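Local structure of galactitol-1-phosphate 5-dehydrogenase (4UEJ) at residues 2-7 and 321-326; 28-33 and 63-68; 72-77 and 123-128; 161-166 and 185-190; 206-211 and 222-227. The protein catalyses the NAD-dependent oxidation of galactitol 1-phosphate to D-tagatose 6-phosphate and carries two zinc ions per subunit. One frame throughout, in Å; residues are numbered along the deposited sequence.

Overall arrangement
Contact 1 comes first along the chain and closes last. It joins the N-terminal strand 2-7 to the start of helix 323-333, and all the other contacts nest inside its loop. Within it, the four follow one another in series without crossing. Contact 2 pairs strands 27-36 and 60-68 of the GroES-like part. Contact 3 then ties the loop at 72-77 to the turn after strand 120-124. Their centres are about 9 Å apart, and Val28 of contact 2 meets Val123 of contact 3. Contacts 4 and 5 belong to the Rossmann-type sheet, on the opposite side of the chain's centre from the first three. Contact 4 lies on strands 163-167 and 187-192, and contact 5 on 208-211, the neighbour of 187-192.

Contact 1: residues 2-7 and 321-326; sequences KSVVND and GSFESF
The ring of Phe323 lies against the start of strand 2-7, with one face turned to Lys2. Lys2 CB sits over the middle of that face, 3.6 Å from the ring centroid of Phe323, in a CH-pi contact only 10° off the ring normal. Further out, Lys2 CD touches Phe323 CD2 at 3.7 Å before the amino end leads away. Phe323 is the first residue of helix 323-333. The contact joins the N-terminal strand to a helix from near the C terminus, and both phenylalanines also pack on strand 341-344. Val4 crosses the two rings obliquely. Its CG2 meets the edge of the Phe323 ring, 3.9 Å from CD1. The same methyl, Val4 CG2, lies 3.8 Å from CD2 of Phe326. The two phenylalanines take different first torsions (chi1 -68° for Phe323, 174° for Phe326), and both rings still reach this one valine branch from positions about one helical turn apart. Phe326 also meets the ring of Phe117.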
# COMPACT_ATOMS: atom_id res chain seq x y z
N LYS A 2 -36.70 -22.38 12.60
CA LYS A 2 -36.09 -22.59 11.30
C LYS A 2 -34.75 -21.91 11.19
O LYS A 2 -34.48 -20.92 11.88
CB LYS A 2 -37.00 -22.08 10.18
CG LYS A 2 -38.20 -22.96 9.88
CD LYS A 2 -39.00 -22.40 8.72
CE LYS A 2 -40.23 -23.27 8.45
NZ LYS A 2 -40.96 -23.59 9.71
N SER A 3 -33.91 -22.44 10.31
CA SER A 3 -32.66 -21.78 9.94
C SER A 3 -32.23 -22.28 8.57
O SER A 3 -32.70 -23.31 8.10
CB SER A 3 -31.57 -22.04 10.98
OG SER A 3 -31.31 -23.43 11.10
N VAL A 4 -31.32 -21.55 7.93
CA VAL A 4 -30.73 -22.02 6.69
C VAL A 4 -29.37 -22.63 6.99
O VAL A 4 -28.51 -22.00 7.61
CB VAL A 4 -30.58 -20.90 5.66
CG1 VAL A 4 -30.09 -21.47 4.34
CG2 VAL A 4 -31.90 -20.18 5.47
N VAL A 5 -29.18 -23.87 6.56
CA VAL A 5 -27.94 -24.57 6.81
C VAL A 5 -27.26 -24.95 5.50
O VAL A 5 -27.87 -25.58 4.64
CB VAL A 5 -28.17 -25.84 7.66
CG1 VAL A 5 -26.86 -26.53 7.94
CG2 VAL A 5 -28.87 -25.47 8.96
N ASN A 6 -26.00 -24.55 5.35
CA ASN A 6 -25.22 -24.90 4.17
C ASN A 6 -24.31 -26.07 4.46
O ASN A 6 -23.65 -26.11 5.50
CB ASN A 6 -24.40 -23.71 3.70
CG ASN A 6 -25.24 -22.48 3.50
OD1 ASN A 6 -25.87 -22.31 2.46
ND2 ASN A 6 -25.25 -21.61 4.50
N ASP A 7 -24.26 -27.03 3.54
CA ASP A 7 -23.34 -28.14 3.68
C ASP A 7 -22.34 -28.16 2.53
O ASP A 7 -22.44 -27.37 1.59
CB ASP A 7 -24.09 -29.47 3.75
CG ASP A 7 -23.42 -30.45 4.70
OD1 ASP A 7 -22.29 -30.88 4.41
OD2 ASP A 7 -24.03 -30.76 5.75
N GLY A 321 -37.62 -12.57 1.26
CA GLY A 321 -38.36 -13.80 1.44
C GLY A 321 -38.06 -14.49 2.75
O GLY A 321 -37.06 -14.21 3.39
N SER A 322 -38.94 -15.40 3.15
CA SER A 322 -38.69 -16.22 4.33
C SER A 322 -37.84 -17.42 3.91
O SER A 322 -37.29 -17.44 2.81
CB SER A 322 -40.00 -16.65 5.00
OG SER A 322 -39.77 -17.10 6.33
N PHE A 323 -37.74 -18.42 4.78
CA PHE A 323 -36.66 -19.40 4.68
C PHE A 323 -36.60 -20.17 3.37
O PHE A 323 -35.54 -20.24 2.74
CB PHE A 323 -36.75 -20.37 5.87
CG PHE A 323 -36.44 -19.71 7.18
CD1 PHE A 323 -35.13 -19.56 7.60
CD2 PHE A 323 -37.46 -19.18 7.95
CE1 PHE A 323 -34.84 -18.92 8.79
CE2 PHE A 323 -37.18 -18.54 9.14
CZ PHE A 323 -35.86 -18.41 9.56
N GLU A 324 -37.72 -20.74 2.92
CA GLU A 324 -37.70 -21.49 1.68
C GLU A 324 -37.40 -20.58 0.49
O GLU A 324 -36.57 -20.90 -0.36
CB GLU A 324 -39.03 -22.22 1.46
CG GLU A 324 -39.42 -23.14 2.61
CD GLU A 324 -38.58 -24.41 2.67
OE1 GLU A 324 -37.71 -24.62 1.80
OE2 GLU A 324 -38.81 -25.22 3.60
N SER A 325 -38.07 -19.43 0.44
CA SER A 325 -37.89 -18.47 -0.63
C SER A 325 -36.44 -18.02 -0.69
O SER A 325 -35.83 -17.97 -1.76
CB SER A 325 -38.81 -17.26 -0.43
OG SER A 325 -38.60 -16.27 -1.41
N PHE A 326 -35.89 -17.72 0.48
CA PHE A 326 -34.52 -17.25 0.60
C PHE A 326 -33.54 -18.35 0.16
O PHE A 326 -32.60 -18.10 -0.59
CB PHE A 326 -34.25 -16.80 2.03
CG PHE A 326 -32.81 -16.43 2.31
CD1 PHE A 326 -32.34 -15.17 2.01
CD2 PHE A 326 -31.95 -17.35 2.89
CE1 PHE A 326 -31.01 -14.83 2.28
CE2 PHE A 326 -30.63 -17.03 3.15
CZ PHE A 326 -30.16 -15.77 2.85

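Contact 2: residues 28-33 and 63-68; sequences VRVKIA and GYIDAV
The side chain of Arg29 reaches across to the neighbouring strand 63-68. Its CB lies near the carbonyl oxygen of Ala67, and CG is anti to the backbone N (chi1 -177°). CD comes within van der Waals reach of Asp66 OD2. A bend at chi3 (58°) then lays the guanidinium beside the carboxylate. Arg29 NE donates to Asp66 OD2 at 2.9 Å, and Arg29 NH2 reaches that same OD2 at 3.1 Å. Both bonds lie near the guanidinium plane, but the carboxylate plane is turned 47° from it. NE uses the anti lone pair of OD2. Ala67 CB covers one guanidinium face, 3.8 Å from Arg29 NH2. The third nitrogen, NH1, binds the carbonyl oxygen of Pro20. An alanine here would probably lose the salt bridge to Asp66 and the packing on Ala67.

On the opposite face of the sheet, Ile65 CD1 packs 4.0 Å from Val28 CG2 and also meets Val30 CG2. Backbone bonds run from Arg29 N to Ala67 O (2.9 Å) and from Asp66 N to Arg29 O (2.7 Å); Ala67 N reaches Arg29 O weakly. Asp66 and Ala67 both face Arg29, so the register shifts by one residue. This is a classic beta bulge in an antiparallel pair of the GroES-like domain of zinc-containing alcohol dehydrogenases.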
# COMPACT_ATOMS: atom_id res chain seq x y z
N VAL A 28 -27.41 -11.96 25.10
CA VAL A 28 -28.78 -11.61 24.77
C VAL A 28 -29.30 -12.57 23.71
O VAL A 28 -28.52 -13.21 23.00
CB VAL A 28 -28.91 -10.17 24.23
CG1 VAL A 28 -28.38 -9.17 25.23
CG2 VAL A 28 -28.16 -10.04 22.91
N ARG A 29 -30.62 -12.68 23.58
CA ARG A 29 -31.19 -13.42 22.47
C ARG A 29 -31.90 -12.46 21.55
O ARG A 29 -32.65 -11.59 22.00
CB ARG A 29 -32.16 -14.52 22.94
CG ARG A 29 -32.70 -15.34 21.78
CD ARG A 29 -33.32 -16.66 22.22
NE ARG A 29 -34.42 -16.47 23.16
CZ ARG A 29 -34.45 -16.99 24.39
NH1 ARG A 29 -33.44 -17.74 24.81
NH2 ARG A 29 -35.49 -16.77 25.18
N VAL A 30 -31.66 -12.61 20.26
CA VAL A 30 -32.28 -11.75 19.27
C VAL A 30 -33.28 -12.51 18.40
O VAL A 30 -32.96 -13.56 17.85
CB VAL A 30 -31.23 -11.10 18.35
CG1 VAL A 30 -31.89 -10.16 17.37
CG2 VAL A 30 -30.18 -10.37 19.18
N LYS A 31 -34.49 -11.98 18.28
CA LYS A 31 -35.42 -12.50 17.30
C LYS A 31 -35.14 -11.77 16.00
O LYS A 31 -35.32 -10.55 15.90
CB LYS A 31 -36.86 -12.29 17.76
CG LYS A 31 -37.89 -12.83 16.80
CD LYS A 31 -39.30 -12.63 17.35
CE LYS A 31 -40.34 -12.75 16.26
NZ LYS A 31 -41.73 -12.55 16.80
N ILE A 32 -34.68 -12.51 15.00
CA ILE A 32 -34.15 -11.90 13.78
C ILE A 32 -35.27 -11.45 12.83
O ILE A 32 -36.19 -12.21 12.51
CB ILE A 32 -33.20 -12.88 13.08
CG1 ILE A 32 -31.99 -13.13 13.98
CG2 ILE A 32 -32.74 -12.34 11.74
CD1 ILE A 32 -31.02 -14.16 13.48
N ALA A 33 -35.17 -10.20 12.39
CA ALA A 33 -36.20 -9.58 11.55
C ALA A 33 -35.79 -9.49 10.09
O ALA A 33 -36.63 -9.59 9.19
CB ALA A 33 -36.54 -8.19 12.07
N GLY A 63 -32.87 -7.23 14.34
CA GLY A 63 -34.01 -7.86 14.97
C GLY A 63 -34.28 -7.20 16.30
O GLY A 63 -33.79 -6.11 16.57
N TYR A 64 -35.08 -7.87 17.12
CA TYR A 64 -35.46 -7.34 18.41
C TYR A 64 -34.93 -8.22 19.52
O TYR A 64 -34.92 -9.45 19.39
CB TYR A 64 -36.97 -7.20 18.52
CG TYR A 64 -37.55 -6.25 17.51
CD1 TYR A 64 -37.61 -4.89 17.77
CD2 TYR A 64 -38.03 -6.71 16.29
CE1 TYR A 64 -38.14 -4.00 16.84
CE2 TYR A 64 -38.56 -5.83 15.36
CZ TYR A 64 -38.61 -4.48 15.64
OH TYR A 64 -39.13 -3.61 14.72
N ILE A 65 -34.51 -7.59 20.61
CA ILE A 65 -34.10 -8.34 21.78
C ILE A 65 -35.29 -9.15 22.31
O ILE A 65 -36.35 -8.59 22.60
CB ILE A 65 -33.56 -7.42 22.90
CG1 ILE A 65 -32.31 -6.67 22.42
CG2 ILE A 65 -33.27 -8.25 24.16
CD1 ILE A 65 -31.17 -7.57 22.01
N ASP A 66 -35.10 -10.46 22.39
CA ASP A 66 -36.13 -11.37 22.86
C ASP A 66 -35.98 -11.62 24.35
O ASP A 66 -36.96 -11.80 25.07
CB ASP A 66 -36.06 -12.70 22.09
CG ASP A 66 -37.08 -13.70 22.57
OD1 ASP A 66 -38.28 -13.50 22.31
OD2 ASP A 66 -36.67 -14.70 23.21
N ALA A 67 -34.73 -11.62 24.80
CA ALA A 67 -34.39 -11.85 26.20
C ALA A 67 -32.96 -11.39 26.47
O ALA A 67 -32.15 -11.30 25.55
CB ALA A 67 -34.56 -13.31 26.56
N VAL A 68 -32.65 -11.10 27.73
CA VAL A 68 -31.29 -10.70 28.10
C VAL A 68 -30.77 -11.47 29.31
O VAL A 68 -31.54 -11.91 30.15
CB VAL A 68 -31.19 -9.18 28.41
CG1 VAL A 68 -31.59 -8.36 27.20
CG2 VAL A 68 -32.04 -8.81 29.61

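Contact 3: residues 72-77 and 123-128; sequences VDDLHP and VKRKNV
The charged interaction is a two-pronged salt bridge between Asp74 and Arg125, which meet tip to tip. Arg125 NE donates to Asp74 OD1 at 2.9 Å in a nearly straight bond (172°). Arg125 NH2 donates to Asp74 OD2, also at 2.9 Å but more bent. The guanidinium is approached side-on, each of two nitrogens taking one oxygen. The fit is not flat: both donors stand above the carboxylate plane, and the two planes are 35° apart. Arg125 CG is anti to the backbone N. A bend at chi2 (62°) then directs the group to the loop. Two donors on separate oxygens should restrict rotation of the carboxylate.

Both segments belong to the GroES-like domain. Residues 72-77 form part of the loop between strands 60-68 and 80-83, and Arg125 opens a short 3-10 turn after strand 120-124.

Packing contacts come next. Leu75 crosses Arg125 at about a right angle, and its CD1 lies in van der Waals contact over one guanidinium face, offset toward the rim, 3.6 Å from Arg125 NE. The same methyl, Leu75 CD1, forms an apolar pair with Val128 CG2 at 3.5 Å. Val72 CG1 touches the aliphatic part of the arginine, 4.2 Å from Arg125 CD. Val72 and Val128 also both pack on Val28 of strand 27-36.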
# COMPACT_ATOMS: atom_id res chain seq x y z
N VAL A 72 -27.03 -7.98 31.87
CA VAL A 72 -27.30 -6.96 30.86
C VAL A 72 -28.31 -5.94 31.38
O VAL A 72 -29.48 -6.27 31.62
CB VAL A 72 -27.84 -7.58 29.55
CG1 VAL A 72 -28.21 -6.49 28.55
CG2 VAL A 72 -26.80 -8.52 28.94
N ASP A 73 -27.85 -4.70 31.56
CA ASP A 73 -28.69 -3.68 32.17
C ASP A 73 -29.07 -2.54 31.23
O ASP A 73 -29.88 -1.68 31.58
CB ASP A 73 -28.01 -3.11 33.43
CG ASP A 73 -26.68 -2.42 33.13
OD1 ASP A 73 -26.32 -2.22 31.95
OD2 ASP A 73 -25.98 -2.05 34.11
N ASP A 74 -28.50 -2.54 30.02
CA ASP A 74 -28.73 -1.42 29.11
C ASP A 74 -29.49 -1.84 27.85
O ASP A 74 -29.58 -1.09 26.89
CB ASP A 74 -27.40 -0.76 28.74
CG ASP A 74 -26.47 -1.66 27.95
OD1 ASP A 74 -26.64 -2.90 27.97
OD2 ASP A 74 -25.55 -1.13 27.30
N LEU A 75 -30.07 -3.04 27.88
CA LEU A 75 -30.94 -3.50 26.81
C LEU A 75 -32.13 -4.25 27.39
O LEU A 75 -32.03 -4.86 28.46
CB LEU A 75 -30.20 -4.40 25.83
CG LEU A 75 -29.28 -3.75 24.80
CD1 LEU A 75 -28.75 -4.83 23.89
CD2 LEU A 75 -30.01 -2.67 24.01
N HIS A 76 -33.25 -4.20 26.68
CA HIS A 76 -34.47 -4.79 27.17
C HIS A 76 -35.21 -5.47 26.03
O HIS A 76 -35.02 -5.10 24.87
CB HIS A 76 -35.34 -3.72 27.84
CG HIS A 76 -34.64 -3.01 28.96
ND1 HIS A 76 -33.77 -1.96 28.75
CD2 HIS A 76 -34.65 -3.22 30.30
CE1 HIS A 76 -33.29 -1.55 29.91
NE2 HIS A 76 -33.81 -2.30 30.87
N PRO A 77 -36.03 -6.49 26.35
CA PRO A 77 -36.88 -7.13 25.34
C PRO A 77 -37.67 -6.11 24.52
O PRO A 77 -38.32 -5.22 25.08
CB PRO A 77 -37.82 -8.00 26.18
CG PRO A 77 -37.04 -8.32 27.40
CD PRO A 77 -36.19 -7.11 27.68
N VAL A 123 -26.21 -14.23 21.35
CA VAL A 123 -24.89 -13.60 21.17
C VAL A 123 -24.51 -12.80 22.41
O VAL A 123 -25.33 -12.59 23.29
CB VAL A 123 -24.86 -12.65 19.94
CG1 VAL A 123 -25.26 -13.39 18.66
CG2 VAL A 123 -25.76 -11.45 20.16
N LYS A 124 -23.26 -12.33 22.46
CA LYS A 124 -22.84 -11.46 23.55
C LYS A 124 -23.47 -10.08 23.42
O LYS A 124 -23.76 -9.63 22.31
CB LYS A 124 -21.31 -11.32 23.60
CG LYS A 124 -20.56 -12.63 23.62
CD LYS A 124 -21.03 -13.54 24.72
CE LYS A 124 -20.24 -14.84 24.68
NZ LYS A 124 -20.69 -15.83 25.69
N ARG A 125 -23.68 -9.41 24.55
CA ARG A 125 -24.09 -8.01 24.55
C ARG A 125 -23.23 -7.18 23.59
O ARG A 125 -23.73 -6.31 22.87
CB ARG A 125 -24.02 -7.42 25.96
CG ARG A 125 -24.15 -5.90 26.04
CD ARG A 125 -25.49 -5.44 25.52
NE ARG A 125 -25.61 -3.98 25.50
CZ ARG A 125 -25.31 -3.21 24.46
NH1 ARG A 125 -24.87 -3.75 23.33
NH2 ARG A 125 -25.46 -1.89 24.54
N LYS A 126 -21.94 -7.46 23.58
CA LYS A 126 -21.02 -6.69 22.75
C LYS A 126 -21.20 -6.99 21.26
O LYS A 126 -20.60 -6.32 20.42
CB LYS A 126 -19.57 -6.95 23.17
CG LYS A 126 -19.20 -6.22 24.46
CD LYS A 126 -17.71 -6.25 24.71
CE LYS A 126 -17.26 -5.02 25.49
NZ LYS A 126 -18.04 -4.85 26.75
N ASN A 127 -22.02 -7.99 20.95
CA ASN A 127 -22.33 -8.34 19.56
C ASN A 127 -23.65 -7.75 19.06
O ASN A 127 -24.14 -8.16 18.01
CB ASN A 127 -22.39 -9.86 19.38
CG ASN A 127 -21.04 -10.53 19.53
OD1 ASN A 127 -20.90 -11.50 20.29
ND2 ASN A 127 -20.04 -10.03 18.79
N VAL A 128 -24.24 -6.83 19.80
CA VAL A 128 -25.40 -6.11 19.27
C VAL A 128 -25.22 -4.61 19.43
O VAL A 128 -24.53 -4.14 20.35
CB VAL A 128 -26.73 -6.53 19.93
CG1 VAL A 128 -27.04 -7.99 19.62
CG2 VAL A 128 -26.68 -6.31 21.42

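Contact 4: residues 161-166 and 185-190; sequences NKNVII and AKSVTA
On one face of the paired strands, Val164, Ile166, Val188 and Ala185 form the apolar centre. Val164 CG2 lies 3.8 Å from Ala185 CB, and Ile166 CG1 is 4.3 Å from Val188 CG1. Helix 171-182 covers this face, with Ile177 against Ile166 and Val188. On the other face, Ile165 and Thr189 run side by side.

The strands are parallel, 19° apart in direction, and are the outer arms of a beta-alpha-beta unit through helix 171-182, at the heart of the Rossmann-type domain. Val164 N bonds to Ser187 O, and Thr189 N to Val164 O. Ile166 N bonds to Thr189 O at 2.8 Å.

Toward the polar edge, Ser187 OG donates to Asn163 OD1 at 2.6 Å, in the amide plane and on a lone pair. The other end of that amide, ND2, binds the carbonyl oxygen of Phe229, so both ends are held. An alanine in place of Asn163 removes both amide bonds, and would probably leave the Ser187 hydroxyl and the Phe229 carbonyl without these partners. A water donates to Ser187 OG at 2.7 Å and to Val164 O at 2.8 Å. It also bonds Thr189 OG1, which has Gln208 as a further partner.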
# COMPACT_ATOMS: atom_id res chain seq x y z
N ASN A 161 -13.50 16.23 0.15
CA ASN A 161 -12.82 16.90 -0.95
C ASN A 161 -11.89 15.99 -1.75
O ASN A 161 -11.05 16.48 -2.48
CB ASN A 161 -12.02 18.10 -0.43
CG ASN A 161 -12.89 19.09 0.28
OD1 ASN A 161 -14.00 19.37 -0.16
ND2 ASN A 161 -12.41 19.62 1.40
N LYS A 162 -12.06 14.68 -1.63
CA LYS A 162 -11.28 13.76 -2.45
C LYS A 162 -12.04 13.30 -3.68
O LYS A 162 -13.28 13.33 -3.75
CB LYS A 162 -10.84 12.54 -1.63
CG LYS A 162 -9.93 12.91 -0.47
CD LYS A 162 -9.40 11.68 0.28
CE LYS A 162 -8.47 12.11 1.41
NZ LYS A 162 -8.07 10.98 2.34
N ASN A 163 -11.28 12.87 -4.67
CA ASN A 163 -11.86 12.27 -5.86
C ASN A 163 -11.93 10.78 -5.64
O ASN A 163 -10.94 10.06 -5.77
CB ASN A 163 -11.03 12.64 -7.09
CG ASN A 163 -11.16 14.10 -7.44
OD1 ASN A 163 -12.28 14.61 -7.57
ND2 ASN A 163 -10.03 14.80 -7.56
N VAL A 164 -13.12 10.32 -5.28
CA VAL A 164 -13.31 8.95 -4.86
C VAL A 164 -13.65 8.10 -6.07
O VAL A 164 -14.44 8.50 -6.94
CB VAL A 164 -14.41 8.85 -3.77
CG1 VAL A 164 -14.75 7.39 -3.44
CG2 VAL A 164 -13.94 9.57 -2.51
N ILE A 165 -13.02 6.94 -6.12
CA ILE A 165 -13.31 5.98 -7.17
C ILE A 165 -13.67 4.68 -6.49
O ILE A 165 -12.87 4.14 -5.72
CB ILE A 165 -12.10 5.79 -8.11
CG1 ILE A 165 -11.67 7.13 -8.71
CG2 ILE A 165 -12.41 4.76 -9.20
CD1 ILE A 165 -10.45 7.02 -9.63
N ILE A 166 -14.87 4.18 -6.77
CA ILE A 166 -15.30 2.91 -6.21
C ILE A 166 -15.29 1.85 -7.28
O ILE A 166 -15.99 1.96 -8.28
CB ILE A 166 -16.73 3.00 -5.60
CG1 ILE A 166 -16.83 4.15 -4.59
CG2 ILE A 166 -17.11 1.64 -5.00
CD1 ILE A 166 -15.83 4.08 -3.40
N ALA A 185 -17.14 13.96 -0.45
CA ALA A 185 -16.22 13.73 -1.57
C ALA A 185 -16.40 14.80 -2.65
O ALA A 185 -17.52 15.26 -2.91
CB ALA A 185 -16.46 12.35 -2.16
N LYS A 186 -15.30 15.21 -3.27
CA LYS A 186 -15.33 16.18 -4.35
C LYS A 186 -16.04 15.60 -5.56
O LYS A 186 -16.85 16.26 -6.21
CB LYS A 186 -13.91 16.62 -4.73
CG LYS A 186 -13.87 17.54 -5.95
CD LYS A 186 -12.44 17.96 -6.27
CE LYS A 186 -12.39 18.83 -7.51
NZ LYS A 186 -12.97 20.18 -7.27
N SER A 187 -15.72 14.35 -5.86
CA SER A 187 -16.38 13.61 -6.92
C SER A 187 -16.44 12.14 -6.54
O SER A 187 -15.66 11.67 -5.71
CB SER A 187 -15.64 13.78 -8.25
OG SER A 187 -14.36 13.16 -8.17
N VAL A 188 -17.37 11.41 -7.15
CA VAL A 188 -17.37 9.96 -7.01
C VAL A 188 -17.51 9.33 -8.39
O VAL A 188 -18.41 9.70 -9.15
CB VAL A 188 -18.50 9.47 -6.09
CG1 VAL A 188 -18.42 7.97 -5.92
CG2 VAL A 188 -18.43 10.18 -4.76
N THR A 189 -16.61 8.41 -8.70
CA THR A 189 -16.62 7.67 -9.95
C THR A 189 -16.88 6.21 -9.64
O THR A 189 -16.31 5.69 -8.68
CB THR A 189 -15.27 7.82 -10.69
OG1 THR A 189 -15.12 9.18 -11.12
CG2 THR A 189 -15.19 6.88 -11.88
N ALA A 190 -17.72 5.54 -10.42
CA ALA A 190 -17.95 4.12 -10.16
C ALA A 190 -17.49 3.27 -11.34
O ALA A 190 -17.72 3.63 -12.48
CB ALA A 190 -19.44 3.86 -9.87
O HOH W 1 -13.93 10.52 -8.80

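Contact 5: residues 206-211 and 222-227; sequences AMQTFN and SVLREL
The ring of Phe210 meets residues 222-227 with its edge. Its CZ points tip to tip at Val223 and lies 3.6 Å from Val223 CG1. Leu224 crosses obliquely, placing its CG in the ring plane, 3.7 Å from Phe210 CE2. Phe210 CB points toward 222-227, and CG stands beside the backbone N (chi1 -53°).

The second flat group is the amide of Gln208. Its CG takes the crowded place between backbone N and carbonyl carbon (chi1 68°), and the chain then runs extended. OE1 abuts a methyl, 3.4 Å from Val223 CG1. On the other branch, Gln208 NE2 passes 3.8 Å from Leu224 CD2. Gln208 NE2 also donates to a water at 2.9 Å, and that water donates to Val223 O at 2.8 Å. NE2 has a second acceptor in Thr189 OG1, so its position is fixed from two sides. Beside it, Met207 SD meets Leu227 CD1 tip to tip at 4.1 Å.

Strand 208-211 is the outermost strand within this chain of the parallel Rossmann-type sheet, next to strand 187-192. The end of helix 217-223 and the turn after it pack across this border, with Leu224 reaching Ile165 and Leu227 reaching Asn163 on strand 163-167.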
# COMPACT_ATOMS: atom_id res chain seq x y z
N ALA A 206 -22.82 9.06 -8.11
CA ALA A 206 -21.59 8.99 -8.91
C ALA A 206 -21.75 9.94 -10.10
O ALA A 206 -22.79 9.95 -10.75
CB ALA A 206 -21.29 7.56 -9.38
N MET A 207 -20.75 10.77 -10.35
CA MET A 207 -20.88 11.75 -11.42
C MET A 207 -20.48 11.15 -12.76
O MET A 207 -20.82 11.68 -13.82
CB MET A 207 -20.07 13.01 -11.11
CG MET A 207 -18.68 12.76 -10.56
SD MET A 207 -17.43 12.59 -11.85
CE MET A 207 -17.60 14.15 -12.70
N GLN A 208 -19.78 10.02 -12.71
CA GLN A 208 -19.50 9.25 -13.91
C GLN A 208 -19.22 7.79 -13.58
O GLN A 208 -18.87 7.46 -12.45
CB GLN A 208 -18.32 9.84 -14.66
CG GLN A 208 -17.02 9.69 -13.90
CD GLN A 208 -15.91 10.50 -14.52
OE1 GLN A 208 -16.02 10.98 -15.65
NE2 GLN A 208 -14.82 10.67 -13.77
N THR A 209 -19.38 6.93 -14.59
CA THR A 209 -19.17 5.50 -14.47
C THR A 209 -18.36 4.96 -15.65
O THR A 209 -18.54 5.40 -16.79
CB THR A 209 -20.50 4.72 -14.40
OG1 THR A 209 -21.28 4.98 -15.57
CG2 THR A 209 -21.30 5.13 -13.17
N PHE A 210 -17.47 4.02 -15.37
CA PHE A 210 -16.72 3.32 -16.41
C PHE A 210 -17.08 1.84 -16.40
O PHE A 210 -16.99 1.17 -15.36
CB PHE A 210 -15.21 3.48 -16.20
CG PHE A 210 -14.74 4.90 -16.07
CD1 PHE A 210 -15.37 5.93 -16.77
CD2 PHE A 210 -13.65 5.22 -15.27
CE1 PHE A 210 -14.92 7.24 -16.66
CE2 PHE A 210 -13.20 6.52 -15.15
CZ PHE A 210 -13.84 7.54 -15.85
N ASN A 211 -17.47 1.33 -17.55
CA ASN A 211 -17.67 -0.10 -17.75
C ASN A 211 -16.34 -0.74 -18.13
O ASN A 211 -15.84 -0.52 -19.22
CB ASN A 211 -18.70 -0.34 -18.86
CG ASN A 211 -19.10 -1.80 -18.98
OD1 ASN A 211 -18.26 -2.70 -18.93
ND2 ASN A 211 -20.40 -2.04 -19.14
N SER A 222 -7.48 8.64 -19.09
CA SER A 222 -7.68 9.82 -19.92
C SER A 222 -8.90 10.61 -19.48
O SER A 222 -8.84 11.83 -19.40
CB SER A 222 -7.80 9.41 -21.38
OG SER A 222 -8.05 10.54 -22.19
N VAL A 223 -10.01 9.93 -19.20
CA VAL A 223 -11.19 10.63 -18.71
C VAL A 223 -10.92 11.22 -17.32
O VAL A 223 -11.41 12.31 -17.00
CB VAL A 223 -12.42 9.70 -18.65
CG1 VAL A 223 -13.57 10.42 -17.99
CG2 VAL A 223 -12.82 9.26 -20.06
N LEU A 224 -10.15 10.51 -16.51
CA LEU A 224 -9.88 10.94 -15.14
C LEU A 224 -8.84 12.05 -15.01
O LEU A 224 -8.59 12.51 -13.91
CB LEU A 224 -9.41 9.76 -14.29
CG LEU A 224 -10.45 8.71 -13.93
CD1 LEU A 224 -9.76 7.45 -13.39
CD2 LEU A 224 -11.43 9.28 -12.93
N ARG A 225 -8.23 12.47 -16.12
CA ARG A 225 -7.15 13.46 -16.06
C ARG A 225 -7.44 14.66 -15.16
O ARG A 225 -6.62 15.02 -14.31
CB ARG A 225 -6.80 13.96 -17.46
CG ARG A 225 -5.98 12.97 -18.28
CD ARG A 225 -4.58 12.80 -17.71
NE ARG A 225 -3.76 13.99 -17.90
CZ ARG A 225 -2.52 14.13 -17.43
NH1 ARG A 225 -1.96 13.15 -16.73
NH2 ARG A 225 -1.85 15.26 -17.65
N GLU A 226 -8.62 15.27 -15.32
CA GLU A 226 -8.98 16.44 -14.53
C GLU A 226 -9.19 16.10 -13.05
O GLU A 226 -9.14 16.98 -12.19
CB GLU A 226 -10.25 17.08 -15.08
CG GLU A 226 -10.26 17.30 -16.57
CD GLU A 226 -11.51 18.02 -17.03
OE1 GLU A 226 -12.45 18.18 -16.22
OE2 GLU A 226 -11.56 18.43 -18.21
N LEU A 227 -9.43 14.83 -12.76
CA LEU A 227 -9.70 14.40 -11.40
C LEU A 227 -8.60 13.50 -10.87
O LEU A 227 -8.86 12.67 -10.01
CB LEU A 227 -11.03 13.65 -11.32
CG LEU A 227 -12.28 14.46 -11.64
CD1 LEU A 227 -13.49 13.59 -11.40
CD2 LEU A 227 -12.34 15.72 -10.79
O HOH W 2 -12.97 12.67 -14.71